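Local coordinates for protein DNA-binding transcriptional repressor YiaJ (Escherichia coli, PDB 1YSQ) that represses transcription of the yiaKLMNOPQRS operon, which may serve 2,3-diketo-L-gulonate utilisation, the chain here being its IclR-type C-terminal effector-domain part, at residues D122-E125 and N126-V130; L152-S155 and R156-V160; V160-K163 and N164-P168. All blocks are in the same frame, centred on the assembly; numbering follows the deposited sequence.

Interaction 1: residues D122-E125 and N126-V130; sequences DREE and NELGV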
loop_
_atom_site.group_PDB
_atom_site.type_symbol
_atom_site.label_atom_id
_atom_site.label_comp_id
_atom_site.label_asym_id
_atom_site.label_seq_id
_atom_site.Cartn_x
_atom_site.Cartn_y
_atom_site.Cartn_z
ATOM N N ASP A 122 -6.786 -3.339 1.328
ATOM C CA ASP A 122 -6.884 -4.707 0.888
ATOM C C ASP A 122 -7.924 -5.320 1.816
ATOM O O ASP A 122 -7.665 -5.516 3.002
ATOM C CB ASP A 122 -5.533 -5.415 1.001
ATOM C CG ASP A 122 -5.657 -6.932 0.890
ATOM O OD1 ASP A 122 -6.751 -7.431 0.503
ATOM O OD2 ASP A 122 -4.713 -7.695 1.196
ATOM N N ARG A 123 -9.110 -5.578 1.272
ATOM C CA ARG A 123 -10.227 -6.118 2.043
ATOM C C ARG A 123 -10.269 -7.621 1.827
ATOM O O ARG A 123 -11.138 -8.144 1.098
ATOM C CB ARG A 123 -11.557 -5.461 1.620
ATOM C CG ARG A 123 -11.633 -3.975 1.945
ATOM C CD ARG A 123 -12.912 -3.256 1.442
ATOM N NE ARG A 123 -12.777 -1.810 1.631
ATOM C CZ ARG A 123 -12.247 -0.971 0.733
ATOM N NH1 ARG A 123 -11.823 -1.415 -0.443
ATOM N NH2 ARG A 123 -12.142 0.324 1.010
ATOM N N GLU A 124 -9.314 -8.312 2.455
ATOM C CA GLU A 124 -9.171 -9.774 2.305
ATOM C C GLU A 124 -9.149 -10.237 0.837
ATOM O O GLU A 124 -9.794 -11.241 0.466
ATOM C CB GLU A 124 -10.280 -10.494 3.082
ATOM C CG GLU A 124 -10.370 -10.100 4.551
ATOM C CD GLU A 124 -11.520 -10.819 5.240
ATOM O OE1 GLU A 124 -12.625 -10.252 5.286
ATOM O OE2 GLU A 124 -11.317 -11.958 5.698
ATOM N N GLU A 125 -8.415 -9.495 0.008
ATOM C CA GLU A 125 -8.283 -9.801 -1.417
ATOM C C GLU A 125 -7.104 -10.729 -1.722
ATOM O O GLU A 125 -7.000 -11.254 -2.829
ATOM C CB GLU A 125 -8.149 -8.507 -2.234
ATOM C CG GLU A 125 -9.385 -7.622 -2.154
ATOM C CD GLU A 125 -9.072 -6.153 -2.403
ATOM O OE1 GLU A 125 -8.341 -5.854 -3.376
ATOM O OE2 GLU A 125 -9.535 -5.316 -1.602
ATOM N N ASN A 126 -6.213 -10.921 -0.750
ATOM C CA ASN A 126 -5.100 -11.859 -0.901
ATOM C C ASN A 126 -5.294 -13.123 -0.087
ATOM O O ASN A 126 -5.058 -14.223 -0.575
ATOM C CB ASN A 126 -3.789 -11.208 -0.489
ATOM C CG ASN A 126 -3.317 -10.218 -1.501
ATOM O OD1 ASN A 126 -2.644 -10.576 -2.478
ATOM N ND2 ASN A 126 -3.674 -8.957 -1.292
ATOM N N GLU A 127 -5.724 -12.944 1.158
ATOM C CA GLU A 127 -5.979 -14.050 2.064
ATOM C C GLU A 127 -7.058 -13.645 3.057
ATOM O O GLU A 127 -7.035 -12.531 3.604
ATOM C CB GLU A 127 -4.698 -14.449 2.803
ATOM C CG GLU A 127 -4.896 -15.556 3.821
ATOM C CD GLU A 127 -3.648 -15.864 4.618
ATOM O OE1 GLU A 127 -2.527 -15.516 4.175
ATOM O OE2 GLU A 127 -3.800 -16.475 5.689
ATOM N N LEU A 128 -8.010 -14.549 3.291
ATOM C CA LEU A 128 -9.043 -14.275 4.276
ATOM C C LEU A 128 -8.373 -14.059 5.611
ATOM O O LEU A 128 -7.355 -14.700 5.909
ATOM C CB LEU A 128 -10.071 -15.413 4.363
ATOM C CG LEU A 128 -10.907 -15.672 3.105
ATOM C CD1 LEU A 128 -11.919 -16.787 3.387
ATOM C CD2 LEU A 128 -11.622 -14.415 2.596
ATOM N N GLY A 129 -8.924 -13.129 6.389
ATOM C CA GLY A 129 -8.359 -12.789 7.685
ATOM C C GLY A 129 -7.213 -11.788 7.687
ATOM O O GLY A 129 -6.752 -11.396 8.749
ATOM N N VAL A 130 -6.747 -11.382 6.507
ATOM C CA VAL A 130 -5.670 -10.411 6.384
ATOM C C VAL A 130 -6.216 -9.196 5.631
ATOM O O VAL A 130 -6.780 -9.344 4.535
ATOM C CB VAL A 130 -4.451 -10.989 5.614
ATOM C CG1 VAL A 130 -3.335 -9.933 5.440
ATOM C CG2 VAL A 130 -3.922 -12.269 6.299
HETATM O O HOH W 1 -5.717 -10.173 2.026
#
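Asp122, on strand 120-123, meets Asn126 through its carboxylate. CG anti to the backbone N (chi1 165°) swings the group toward the residues that follow, where OD1 and OD2 can each take a donor. OD1 takes the backbone N of Glu125 at 2.7 Å, an Asx motif that pins the chain as it leaves the strand. Asp122 OD2 accepts from Asn126 ND2 at 3.0 Å; the amide N-H comes from above the carboxylate plane, the two flat groups standing 77° apart, while OD2 stays close to the plane of the amide. ND2 also reaches the backbone O of Cys66, so the amide nitrogen has two acceptors. A water bound to Asp122 OD2 at 2.8 Å accepts from Glu127 N and lies 2.8 Å from Val130 O, bridging the inside of the loop. The backbone N of Arg123 donates to Glu125 OE2 at 2.9 Å. Glu124, with positive phi, stretches its extended side chain across the loop mouth. Its OE2 receives the N-H of Gly129 at 2.8 Å, almost straight (171°) and on the anti side of the carboxylate, with the CB and CD2 of Leu128 alongside. CA of Glu124 also makes a CH...O contact of 3.3 Å with Val130 O. Glu125, buried, folds back toward the strand, and its carboxylate is further held by a salt bridge with Lys71. Gly129 suits the third place of the type II turn from Glu127 to Val130, where its positive phi would press a CB against the preceding carbonyl. The whole is a connection between antiparallel strands 120-123 and 130-137, closed by side-chain-to-backbone bonds at the edge of the sheet formed by strand 120-123 in the IclR effector-binding domain.

Interaction 2: residues L152-S155 and R156-V160; sequences LSTS and RLKQV. With PO4 (phosphate ion), chain C.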
loop_
_atom_site.group_PDB
_atom_site.type_symbol
_atom_site.label_atom_id
_atom_site.label_comp_id
_atom_site.label_asym_id
_atom_site.label_seq_id
_atom_site.Cartn_x
_atom_site.Cartn_y
_atom_site.Cartn_z
ATOM N N LEU A 152 -2.671 -5.998 9.025
ATOM C CA LEU A 152 -3.164 -6.484 10.306
ATOM C C LEU A 152 -4.291 -7.474 10.053
ATOM O O LEU A 152 -4.781 -7.578 8.924
ATOM C CB LEU A 152 -3.638 -5.317 11.193
ATOM C CG LEU A 152 -4.928 -4.565 10.836
ATOM C CD1 LEU A 152 -5.350 -3.695 12.027
ATOM C CD2 LEU A 152 -4.794 -3.710 9.586
ATOM N N SER A 153 -4.696 -8.211 11.090
ATOM C CA SER A 153 -5.823 -9.130 10.961
ATOM C C SER A 153 -7.121 -8.351 10.729
ATOM O O SER A 153 -7.334 -7.265 11.299
ATOM C CB SER A 153 -5.969 -10.030 12.202
ATOM O OG SER A 153 -6.281 -9.252 13.346
ATOM N N THR A 154 -7.989 -8.918 9.893
ATOM C CA THR A 154 -9.289 -8.324 9.615
ATOM C C THR A 154 -10.057 -8.139 10.926
ATOM O O THR A 154 -10.734 -7.130 11.133
ATOM C CB THR A 154 -10.070 -9.248 8.700
ATOM O OG1 THR A 154 -9.286 -9.501 7.529
ATOM C CG2 THR A 154 -11.338 -8.547 8.187
ATOM N N SER A 155 -9.906 -9.133 11.795
ATOM C CA SER A 155 -10.502 -9.145 13.113
ATOM C C SER A 155 -10.088 -7.906 13.902
ATOM O O SER A 155 -10.942 -7.202 14.467
ATOM C CB SER A 155 -10.057 -10.403 13.845
ATOM O OG SER A 155 -10.919 -10.625 14.926
ATOM N N ARG A 156 -8.780 -7.634 13.942
ATOM C CA ARG A 156 -8.302 -6.473 14.668
ATOM C C ARG A 156 -8.749 -5.172 14.000
ATOM O O ARG A 156 -9.130 -4.219 14.678
ATOM C CB ARG A 156 -6.777 -6.497 14.856
ATOM C CG ARG A 156 -6.273 -5.354 15.721
ATOM C CD ARG A 156 -6.833 -5.378 17.141
ATOM N NE ARG A 156 -6.249 -4.334 17.985
ATOM C CZ ARG A 156 -6.826 -3.814 19.070
ATOM N NH1 ARG A 156 -8.023 -4.227 19.475
ATOM N NH2 ARG A 156 -6.200 -2.868 19.750
ATOM N N LEU A 157 -8.721 -5.141 12.672
ATOM C CA LEU A 157 -9.129 -3.933 11.952
ATOM C C LEU A 157 -10.585 -3.542 12.272
ATOM O O LEU A 157 -10.908 -2.358 12.445
ATOM C CB LEU A 157 -8.951 -4.140 10.453
ATOM C CG LEU A 157 -9.375 -2.970 9.557
ATOM C CD1 LEU A 157 -8.601 -1.712 9.917
ATOM C CD2 LEU A 157 -9.142 -3.365 8.128
ATOM N N LYS A 158 -11.451 -4.538 12.364
ATOM C CA LYS A 158 -12.847 -4.279 12.710
ATOM C C LYS A 158 -12.968 -3.700 14.118
ATOM O O LYS A 158 -13.814 -2.842 14.371
ATOM C CB LYS A 158 -13.685 -5.542 12.534
ATOM C CG LYS A 158 -14.115 -5.742 11.092
ATOM C CD LYS A 158 -14.521 -7.165 10.805
ATOM C CE LYS A 158 -14.796 -7.362 9.311
ATOM N NZ LYS A 158 -15.147 -8.792 9.027
ATOM N N GLN A 159 -12.091 -4.141 15.017
ATOM C CA GLN A 159 -12.081 -3.673 16.393
ATOM C C GLN A 159 -11.593 -2.236 16.527
ATOM O O GLN A 159 -12.166 -1.452 17.282
ATOM C CB GLN A 159 -11.192 -4.574 17.261
ATOM C CG GLN A 159 -11.724 -5.972 17.484
ATOM C CD GLN A 159 -10.826 -6.784 18.412
ATOM O OE1 GLN A 159 -9.713 -6.380 18.703
ATOM N NE2 GLN A 159 -11.326 -7.917 18.885
ATOM N N VAL A 160 -10.535 -1.885 15.798
ATOM C CA VAL A 160 -9.942 -0.548 15.938
ATOM C C VAL A 160 -10.465 0.504 14.958
ATOM O O VAL A 160 -10.510 1.683 15.303
ATOM C CB VAL A 160 -8.405 -0.582 15.903
ATOM C CG1 VAL A 160 -7.895 -1.346 17.105
ATOM C CG2 VAL A 160 -7.922 -1.232 14.644
HETATM P P PO4 C . -2.952 -7.863 14.847
HETATM O O1 PO4 C . -2.865 -8.987 15.844
HETATM O O2 PO4 C . -4.077 -8.130 13.897
HETATM O O3 PO4 C . -3.123 -6.597 15.629
HETATM O O4 PO4 C . -1.660 -7.747 14.059
#
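Ser153 OG is gripped from two directions: it accepts from Arg156 N at 3.0 Å and donates to phosphate O2 at 2.5 Å. The first is a capping bond, Ser153 being the N-cap residue of helix 154-160, and serine suits the place because its short side chain can fold back onto the first turn of the helix. Its chi1 of 64° places OG between its own backbone N and carbonyl carbon, so that N and OG converge on the same phosphate oxygen; Ser153 N donates to O2 at 2.9 Å. The phosphate, probably from the crystallisation liquor, also binds the backbone N of Met51 and Leu52, and its site at a helix start would probably be favoured by the helix dipole. Putting an alanine at Ser153 would probably leave Arg156 N without its side-chain capping partner and the phosphate held on this side by one backbone N-H alone. Arg156 lays CB and CG, not its guanidinium, beside the ion. The chain bends at chi2 (62°) and carries the charged end along the helix, where NH1 donates to Gln159 OE1 at 2.8 Å, close to the guanidinium plane, and Val160 CG1 lies over the centre of one face. On another flank Lys158 runs beside Thr154, its CE 3.8 Å from CG2 of Thr154, while Thr154 OG1 is engaged by Ser131. On the apolar side, Leu152 CD1 approaches Leu157 CB at 4.0 Å, the two side chains crossing at about a right angle. Strand 146-153 thus passes directly into helix 154-160; Leu157 rests on Ser131 and Ile133 of strand 130-137, whereas Leu152 and Val160 both meet Leu165 of helix 162-182.

Interaction 3: residues V160-K163 and N164-P168; sequences VGEK and NLLKP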
loop_
_atom_site.group_PDB
_atom_site.type_symbol
_atom_site.label_atom_id
_atom_site.label_comp_id
_atom_site.label_asym_id
_atom_site.label_seq_id
_atom_site.Cartn_x
_atom_site.Cartn_y
_atom_site.Cartn_z
ATOM N N VAL A 160 -10.535 -1.885 15.798
ATOM C CA VAL A 160 -9.942 -0.548 15.938
ATOM C C VAL A 160 -10.465 0.504 14.958
ATOM O O VAL A 160 -10.510 1.683 15.303
ATOM C CB VAL A 160 -8.405 -0.582 15.903
ATOM C CG1 VAL A 160 -7.895 -1.346 17.105
ATOM C CG2 VAL A 160 -7.922 -1.232 14.644
ATOM N N GLY A 161 -10.843 0.076 13.758
ATOM C CA GLY A 161 -11.404 0.949 12.741
ATOM C C GLY A 161 -10.379 1.442 11.720
ATOM O O GLY A 161 -9.235 1.781 12.094
ATOM N N GLU A 162 -10.787 1.505 10.451
ATOM C CA GLU A 162 -9.895 1.962 9.376
ATOM C C GLU A 162 -9.482 3.408 9.548
ATOM O O GLU A 162 -8.300 3.729 9.434
ATOM C CB GLU A 162 -10.488 1.792 7.962
ATOM C CG GLU A 162 -9.479 2.205 6.882
ATOM C CD GLU A 162 -10.058 2.721 5.570
ATOM O OE1 GLU A 162 -11.292 2.834 5.420
ATOM O OE2 GLU A 162 -9.254 3.008 4.655
ATOM N N LYS A 163 -10.458 4.282 9.795
ATOM C CA LYS A 163 -10.174 5.699 9.905
ATOM C C LYS A 163 -9.281 5.983 11.096
ATOM O O LYS A 163 -8.430 6.872 11.039
ATOM C CB LYS A 163 -11.468 6.521 9.956
ATOM C CG LYS A 163 -12.218 6.588 8.606
ATOM C CD LYS A 163 -11.347 7.144 7.460
ATOM C CE LYS A 163 -12.151 7.364 6.154
ATOM N NZ LYS A 163 -11.599 6.622 4.981
ATOM N N ASN A 164 -9.460 5.216 12.173
ATOM C CA ASN A 164 -8.618 5.363 13.349
ATOM C C ASN A 164 -7.141 5.133 13.021
ATOM O O ASN A 164 -6.285 5.902 13.461
ATOM C CB ASN A 164 -9.079 4.438 14.483
ATOM C CG ASN A 164 -10.370 4.920 15.139
ATOM O OD1 ASN A 164 -10.684 6.114 15.121
ATOM N ND2 ASN A 164 -11.133 3.994 15.697
ATOM N N LEU A 165 -6.852 4.088 12.242
ATOM C CA LEU A 165 -5.481 3.773 11.860
ATOM C C LEU A 165 -5.004 4.622 10.676
ATOM O O LEU A 165 -3.811 4.895 10.534
ATOM C CB LEU A 165 -5.361 2.285 11.520
ATOM C CG LEU A 165 -5.218 1.319 12.694
ATOM C CD1 LEU A 165 -5.333 -0.123 12.191
ATOM C CD2 LEU A 165 -3.875 1.527 13.435
ATOM N N LEU A 166 -5.942 5.043 9.830
ATOM C CA LEU A 166 -5.591 5.825 8.653
ATOM C C LEU A 166 -4.958 7.167 9.035
ATOM O O LEU A 166 -4.056 7.668 8.355
ATOM C CB LEU A 166 -6.824 6.011 7.746
ATOM C CG LEU A 166 -6.711 6.835 6.469
ATOM C CD1 LEU A 166 -5.603 6.296 5.577
ATOM C CD2 LEU A 166 -8.042 6.797 5.721
ATOM N N LYS A 167 -5.418 7.744 10.141
ATOM C CA LYS A 167 -4.878 9.028 10.568
ATOM C C LYS A 167 -3.340 9.064 10.769
ATOM O O LYS A 167 -2.685 9.876 10.117
ATOM C CB LYS A 167 -5.632 9.584 11.772
ATOM C CG LYS A 167 -5.320 11.043 12.029
ATOM C CD LYS A 167 -6.117 11.547 13.202
ATOM C CE LYS A 167 -5.231 12.315 14.149
ATOM N NZ LYS A 167 -5.494 13.757 13.977
ATOM N N PRO A 168 -2.759 8.237 11.645
ATOM C CA PRO A 168 -1.291 8.215 11.788
ATOM C C PRO A 168 -0.589 7.714 10.523
ATOM O O PRO A 168 0.518 8.151 10.219
ATOM C CB PRO A 168 -1.046 7.249 12.966
ATOM C CG PRO A 168 -2.307 6.435 13.068
ATOM C CD PRO A 168 -3.420 7.331 12.607
#
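Val160 and Leu165 form the closely packed apolar part of this turn, CG2 of the valine lying 3.7 Å from CD1 of the leucine as the two side chains cross at a slant. The branched valine puts a methyl within easy reach of the leucine, which in turn leans on Ile133 of strand 130-137 and Thr25 of helix 8-25. Leu166 is the buried member. With CG anti to the backbone N (chi1 178°), it runs beside Glu162 and Lys163 and reaches Ile133 and Val135; its backbone N donates to Glu162 O at 2.7 Å. The turn itself is the junction of two helices: Gly161 ends helix 154-160 with positive phi and occupies the N-cap position of helix 162-182. Glycine fits because a CB there would press on the carbonyl before it. Asn164 ND2 donates to Val160 O across the junction, although the modelled separation of 2.4 Å is shorter than expected and its exact value is doubtful. By contrast, the outer flank is held loosely. Lys163 bends at chi2 (-56°) and lays its aliphatic chain along Leu166, CD to CD2 3.8 Å, while its NZ makes a long salt bridge, 3.8 Å, with Glu162 OE1. A flexible, charged side chain suits this flank, since the aliphatic stem can pack on Leu166 while the charged end remains on the exposed side. Lys167, also exposed, leads its ammonium away from the turn toward Glu171, where the ion pair is long and weak.

The three contacts follow one another along the chain. Interactions 1 and 2, with centres 11 Å apart, join where Gly129 O lies 3.0 Å from Thr154 N, a probable hydrogen bond; Glu124 CG packs against Thr154 OG1 beside it. Interactions 2 and 3, centred 10 Å apart, share Val160 and meet through Leu152 CD1 and Leu165 CD1 at 3.6 Å, so the short and long helices close over a common apolar patch. Interactions 1 and 3 lie with centres 17 Å apart and nearest atoms about 5 Å apart. A phosphate binds in interaction 2; the side chain of Asp122 lies about 4 Å from a different one, both ions probably coming from the crystallisation liquor.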